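Local atomic coordinates of BPT4 GENE 59 helicase assembly protein (Enterobacteria phage T4, PDB entry 1C1K), a protein that loads the replicative helicase onto single-stranded DNA covered by its binding protein at the phage replication fork, coordinating leading- and lagging-strand synthesis. Residues R12-G16 and K17-K21; E70-L73 and I74-N78. All coordinates share one frame; numbering follows the deposited sequence.

Overall arrangement
Interactions 1 and 2 are both local contacts within consecutive residues, and they come in series along the chain, all four segments in the N-terminal half of this largely helical monomer. Interaction 1 starts helix 16-30, where the loop that follows strand 2-4 turns into the helix; interaction 2 lies along helix 68-81. Their centres are about 13 Å apart, on the same side of the chain's centre. The helices meet where V19 CG2 packs 3.8 Å from L71 CD1, and I14 of the preceding loop adds its CD1, 3.9 Å from L71 CD1. The capped helix start and the buried helix turns therefore share one hydrophobic interface, to which helix 56-65 also contributes.

Interaction 1: residues R12-G16 and K17-K21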
loop_
_atom_site.group_PDB
_atom_site.type_symbol
_atom_site.label_atom_id
_atom_site.label_comp_id
_atom_site.label_asym_id
_atom_site.label_seq_id
_atom_site.Cartn_x
_atom_site.Cartn_y
_atom_site.Cartn_z
ATOM N N ARG A 12 -12.510 -18.879 5.097
ATOM C CA ARG A 12 -12.983 -19.108 6.461
ATOM C C ARG A 12 -13.661 -17.939 7.160
ATOM O O ARG A 12 -13.351 -16.774 6.916
ATOM C CB ARG A 12 -11.818 -19.509 7.373
ATOM C CG ARG A 12 -11.185 -20.847 7.121
ATOM C CD ARG A 12 -10.036 -21.046 8.108
ATOM N NE ARG A 12 -8.875 -20.221 7.771
ATOM C CZ ARG A 12 -7.987 -19.763 8.652
ATOM N NH1 ARG A 12 -8.111 -20.037 9.943
ATOM N NH2 ARG A 12 -6.958 -19.043 8.236
ATOM N N TYR A 13 -14.582 -18.274 8.057
ATOM C CA TYR A 13 -15.234 -17.276 8.886
ATOM C C TYR A 13 -14.563 -17.471 10.247
ATOM O O TYR A 13 -14.255 -18.605 10.645
ATOM C CB TYR A 13 -16.736 -17.521 8.974
ATOM C CG TYR A 13 -17.442 -17.131 7.693
ATOM C CD1 TYR A 13 -17.781 -18.095 6.747
ATOM C CD2 TYR A 13 -17.706 -15.788 7.393
ATOM C CE1 TYR A 13 -18.361 -17.742 5.527
ATOM C CE2 TYR A 13 -18.287 -15.425 6.170
ATOM C CZ TYR A 13 -18.607 -16.409 5.247
ATOM O OH TYR A 13 -19.166 -16.072 4.035
ATOM N N ILE A 14 -14.313 -16.365 10.941
ATOM C CA ILE A 14 -13.649 -16.397 12.239
ATOM C C ILE A 14 -14.433 -15.574 13.260
ATOM O O ILE A 14 -15.396 -14.900 12.899
ATOM C CB ILE A 14 -12.200 -15.862 12.103
ATOM C CG1 ILE A 14 -12.208 -14.399 11.641
ATOM C CG2 ILE A 14 -11.444 -16.715 11.086
ATOM C CD1 ILE A 14 -10.823 -13.789 11.504
ATOM N N ASP A 15 -14.037 -15.636 14.530
ATOM C CA ASP A 15 -14.770 -14.891 15.547
ATOM C C ASP A 15 -14.290 -13.452 15.744
ATOM O O ASP A 15 -13.313 -13.023 15.136
ATOM C CB ASP A 15 -14.805 -15.666 16.885
ATOM C CG ASP A 15 -13.437 -15.849 17.527
ATOM O OD1 ASP A 15 -12.464 -15.164 17.137
ATOM O OD2 ASP A 15 -13.345 -16.693 18.451
ATOM N N GLY A 16 -15.009 -12.711 16.581
ATOM C CA GLY A 16 -14.690 -11.315 16.830
ATOM C C GLY A 16 -13.289 -11.029 17.323
ATOM O O GLY A 16 -12.628 -10.113 16.825
ATOM N N LYS A 17 -12.824 -11.785 18.309
ATOM C CA LYS A 17 -11.480 -11.549 18.815
ATOM C C LYS A 17 -10.448 -11.834 17.725
ATOM O O LYS A 17 -9.418 -11.162 17.640
ATOM C CB LYS A 17 -11.185 -12.419 20.045
ATOM C CG LYS A 17 -9.766 -12.195 20.577
ATOM C CD LYS A 17 -9.591 -12.617 22.029
ATOM C CE LYS A 17 -8.153 -12.365 22.476
ATOM N NZ LYS A 17 -7.688 -13.336 23.516
ATOM N N SER A 18 -10.719 -12.835 16.892
ATOM C CA SER A 18 -9.792 -13.179 15.822
ATOM C C SER A 18 -9.723 -12.053 14.797
ATOM O O SER A 18 -8.654 -11.790 14.231
ATOM C CB SER A 18 -10.209 -14.494 15.152
ATOM O OG SER A 18 -10.096 -15.572 16.074
ATOM N N VAL A 19 -10.852 -11.389 14.555
ATOM C CA VAL A 19 -10.874 -10.274 13.612
ATOM C C VAL A 19 -10.009 -9.158 14.207
ATOM O O VAL A 19 -9.240 -8.505 13.498
ATOM C CB VAL A 19 -12.316 -9.752 13.381
ATOM C CG1 VAL A 19 -12.290 -8.466 12.562
ATOM C CG2 VAL A 19 -13.133 -10.803 12.653
ATOM N N TYR A 20 -10.123 -8.951 15.515
ATOM C CA TYR A 20 -9.329 -7.926 16.175
ATOM C C TYR A 20 -7.840 -8.251 16.040
ATOM O O TYR A 20 -7.036 -7.364 15.773
ATOM C CB TYR A 20 -9.694 -7.825 17.655
ATOM C CG TYR A 20 -8.653 -7.084 18.480
ATOM C CD1 TYR A 20 -8.607 -5.690 18.490
ATOM C CD2 TYR A 20 -7.721 -7.783 19.255
ATOM C CE1 TYR A 20 -7.657 -5.009 19.254
ATOM C CE2 TYR A 20 -6.776 -7.116 20.017
ATOM C CZ TYR A 20 -6.750 -5.731 20.015
ATOM O OH TYR A 20 -5.825 -5.064 20.795
ATOM N N LYS A 21 -7.483 -9.520 16.231
ATOM C CA LYS A 21 -6.089 -9.955 16.121
ATOM C C LYS A 21 -5.563 -9.715 14.711
ATOM O O LYS A 21 -4.416 -9.288 14.529
ATOM C CB LYS A 21 -5.968 -11.440 16.459
ATOM C CG LYS A 21 -6.182 -11.752 17.934
ATOM C CD LYS A 21 -5.874 -13.204 18.241
ATOM C CE LYS A 21 -6.125 -13.508 19.706
ATOM N NZ LYS A 21 -6.246 -14.976 19.956
#
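D15 OD1 is gripped twice by S18, and this is the N-cap of helix 16-30: D15 sits right before the helix and its carboxylate takes up an amide of the first turn. The backbone N of S18 donates to D15 OD1 over 2.9 Å, arriving nearly along the C-O axis of that oxygen. The hydroxyl S18 OG donates as well, at 2.6 Å from D15 OD1, but it comes in 36° out of the carboxylate plane, and from the face opposite to the one the amide uses. Two donors on one oxygen probably help to hold the carboxylate in this rotation. D15 CG stands between its own backbone N and carbonyl carbon (chi1 65°), which turns OD1 back over the start of the helix. The negative charge there probably also interacts favourably with the helix dipole.

The regular backbone pattern begins at once. V19 N donates to D15 O, and Y20 N to G16 O at 3.1 Å.

Just ahead of the cap, I14 folds back along the same turn. Its CD1 rests 3.8 Å from S18 CB, while the side chains of I14 and V19 cross at an angle, with I14 CG1 3.8 Å from V19 CG2. This apolar contact joins the incoming loop to the first turn on the side facing helix 68-81, where both I14 and V19 lean on L71. K17 leads its amino end away to a salt bridge with D47. V19 CG2, anti to its own carbonyl carbon, also lies 3.3 Å from D15 O.

Interaction 2: residues E70-L73 and I74-N78; sequences ELAL and IFISN
Backbone hydrogen bonds carry most of the contact between E70-L73 and I74-N78, two successive pieces of helix 68-81. Four i to i+4 bonds follow one another: I74 N to E70 O, F75 N to L71 O, I76 N to A72 O and S77 N to L73 O. The straightest is that of F75 N to L71 O, with an N-H...O angle of 167°, and the shortest joins I76 N to A72 O at 2.8 Å.

Side-chain polar groups add to this pattern. S77 OG stands between its backbone N and carbonyl carbon (chi1 68°), a rotation that turns it back along the helix to lie 2.9 Å from L73 O and 3.1 Å from I74 O; its proton could serve either oxygen. The amide of N78 folds back in the same direction. N78 ND2 donates to I74 O over 2.8 Å in a nearly straight bond, with the acceptor in its amide plane. The longer bond from N78 N reaches I74 O from the other face, and N78 ND2 has a further acceptor in A95 O.

Apolar side chains lie against the carbonyls of the previous turn. I76 CG1 comes within 3.1 Å of A72 O, I74 CG1 passes beside E70 O at 3.3 Å, and F75 CD1 lies 3.3 Å from L71 O. Beyond the helix, F75 meets Y23 and I26 of helix 16-30, and with L71 packs on L62 of helix 56-65, while I74 faces L96 and Y99 of helix 95-107.

Apolar packing against these three helices thus covers much of a backbone in which the amides of I74 to N78 are bonded one turn back. N78 OD1 accepts from N82, and the acceptors within reach of the S77 hydroxyl and N78 amide probably help both polar residues stay buried against helix 95-107.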
loop_
_atom_site.group_PDB
_atom_site.type_symbol
_atom_site.label_atom_id
_atom_site.label_comp_id
_atom_site.label_asym_id
_atom_site.label_seq_id
_atom_site.Cartn_x
_atom_site.Cartn_y
_atom_site.Cartn_z
ATOM N N GLU A 70 -11.756 -11.323 2.888
ATOM C CA GLU A 70 -12.407 -10.019 2.824
ATOM C C GLU A 70 -11.947 -9.147 4.002
ATOM O O GLU A 70 -11.684 -7.949 3.842
ATOM C CB GLU A 70 -13.928 -10.194 2.852
ATOM C CG GLU A 70 -14.467 -11.001 1.667
ATOM C CD GLU A 70 -15.957 -11.304 1.766
ATOM O OE1 GLU A 70 -16.406 -11.843 2.804
ATOM O OE2 GLU A 70 -16.684 -11.011 0.793
ATOM N N LEU A 71 -11.845 -9.749 5.184
ATOM C CA LEU A 71 -11.409 -9.020 6.370
ATOM C C LEU A 71 -9.991 -8.491 6.147
ATOM O O LEU A 71 -9.697 -7.338 6.449
ATOM C CB LEU A 71 -11.442 -9.938 7.597
ATOM C CG LEU A 71 -12.841 -10.361 8.067
ATOM C CD1 LEU A 71 -12.744 -11.578 8.987
ATOM C CD2 LEU A 71 -13.512 -9.194 8.784
ATOM N N ALA A 72 -9.116 -9.336 5.612
ATOM C CA ALA A 72 -7.739 -8.925 5.344
ATOM C C ALA A 72 -7.710 -7.721 4.402
ATOM O O ALA A 72 -6.980 -6.753 4.638
ATOM C CB ALA A 72 -6.962 -10.082 4.729
ATOM N N LEU A 73 -8.501 -7.787 3.334
ATOM C CA LEU A 73 -8.564 -6.705 2.349
ATOM C C LEU A 73 -9.107 -5.417 2.958
ATOM O O LEU A 73 -8.628 -4.328 2.642
ATOM C CB LEU A 73 -9.429 -7.127 1.158
ATOM C CG LEU A 73 -8.811 -8.181 0.234
ATOM C CD1 LEU A 73 -9.734 -8.442 -0.949
ATOM C CD2 LEU A 73 -7.463 -7.704 -0.250
ATOM N N ILE A 74 -10.113 -5.540 3.822
ATOM C CA ILE A 74 -10.692 -4.375 4.481
ATOM C C ILE A 74 -9.585 -3.675 5.277
ATOM O O ILE A 74 -9.399 -2.464 5.175
ATOM C CB ILE A 74 -11.823 -4.786 5.464
ATOM C CG1 ILE A 74 -13.099 -5.129 4.692
ATOM C CG2 ILE A 74 -12.112 -3.650 6.448
ATOM C CD1 ILE A 74 -14.110 -5.937 5.513
ATOM N N PHE A 75 -8.839 -4.440 6.070
ATOM C CA PHE A 75 -7.786 -3.845 6.877
ATOM C C PHE A 75 -6.603 -3.350 6.064
ATOM O O PHE A 75 -6.102 -2.258 6.327
ATOM C CB PHE A 75 -7.333 -4.826 7.959
ATOM C CG PHE A 75 -8.416 -5.157 8.953
ATOM C CD1 PHE A 75 -8.584 -6.459 9.411
ATOM C CD2 PHE A 75 -9.297 -4.171 9.401
ATOM C CE1 PHE A 75 -9.613 -6.778 10.298
ATOM C CE2 PHE A 75 -10.330 -4.478 10.288
ATOM C CZ PHE A 75 -10.489 -5.789 10.737
ATOM N N ILE A 76 -6.169 -4.128 5.076
ATOM C CA ILE A 76 -5.037 -3.727 4.246
ATOM C C ILE A 76 -5.354 -2.451 3.463
ATOM O O ILE A 76 -4.606 -1.476 3.529
ATOM C CB ILE A 76 -4.635 -4.844 3.250
ATOM C CG1 ILE A 76 -4.062 -6.040 4.011
ATOM C CG2 ILE A 76 -3.578 -4.326 2.273
ATOM C CD1 ILE A 76 -3.985 -7.313 3.178
ATOM N N SER A 77 -6.461 -2.455 2.727
ATOM C CA SER A 77 -6.833 -1.280 1.940
ATOM C C SER A 77 -6.875 -0.022 2.797
ATOM O O SER A 77 -6.329 1.015 2.412
ATOM C CB SER A 77 -8.187 -1.490 1.256
ATOM O OG SER A 77 -9.242 -1.549 2.198
ATOM N N ASN A 78 -7.506 -0.110 3.966
ATOM C CA ASN A 78 -7.608 1.040 4.861
ATOM C C ASN A 78 -6.277 1.483 5.451
ATOM O O ASN A 78 -5.945 2.668 5.433
ATOM C CB ASN A 78 -8.572 0.740 6.009
ATOM C CG ASN A 78 -10.010 1.025 5.647
ATOM O OD1 ASN A 78 -10.483 2.158 5.772
ATOM N ND2 ASN A 78 -10.718 -0.001 5.188
#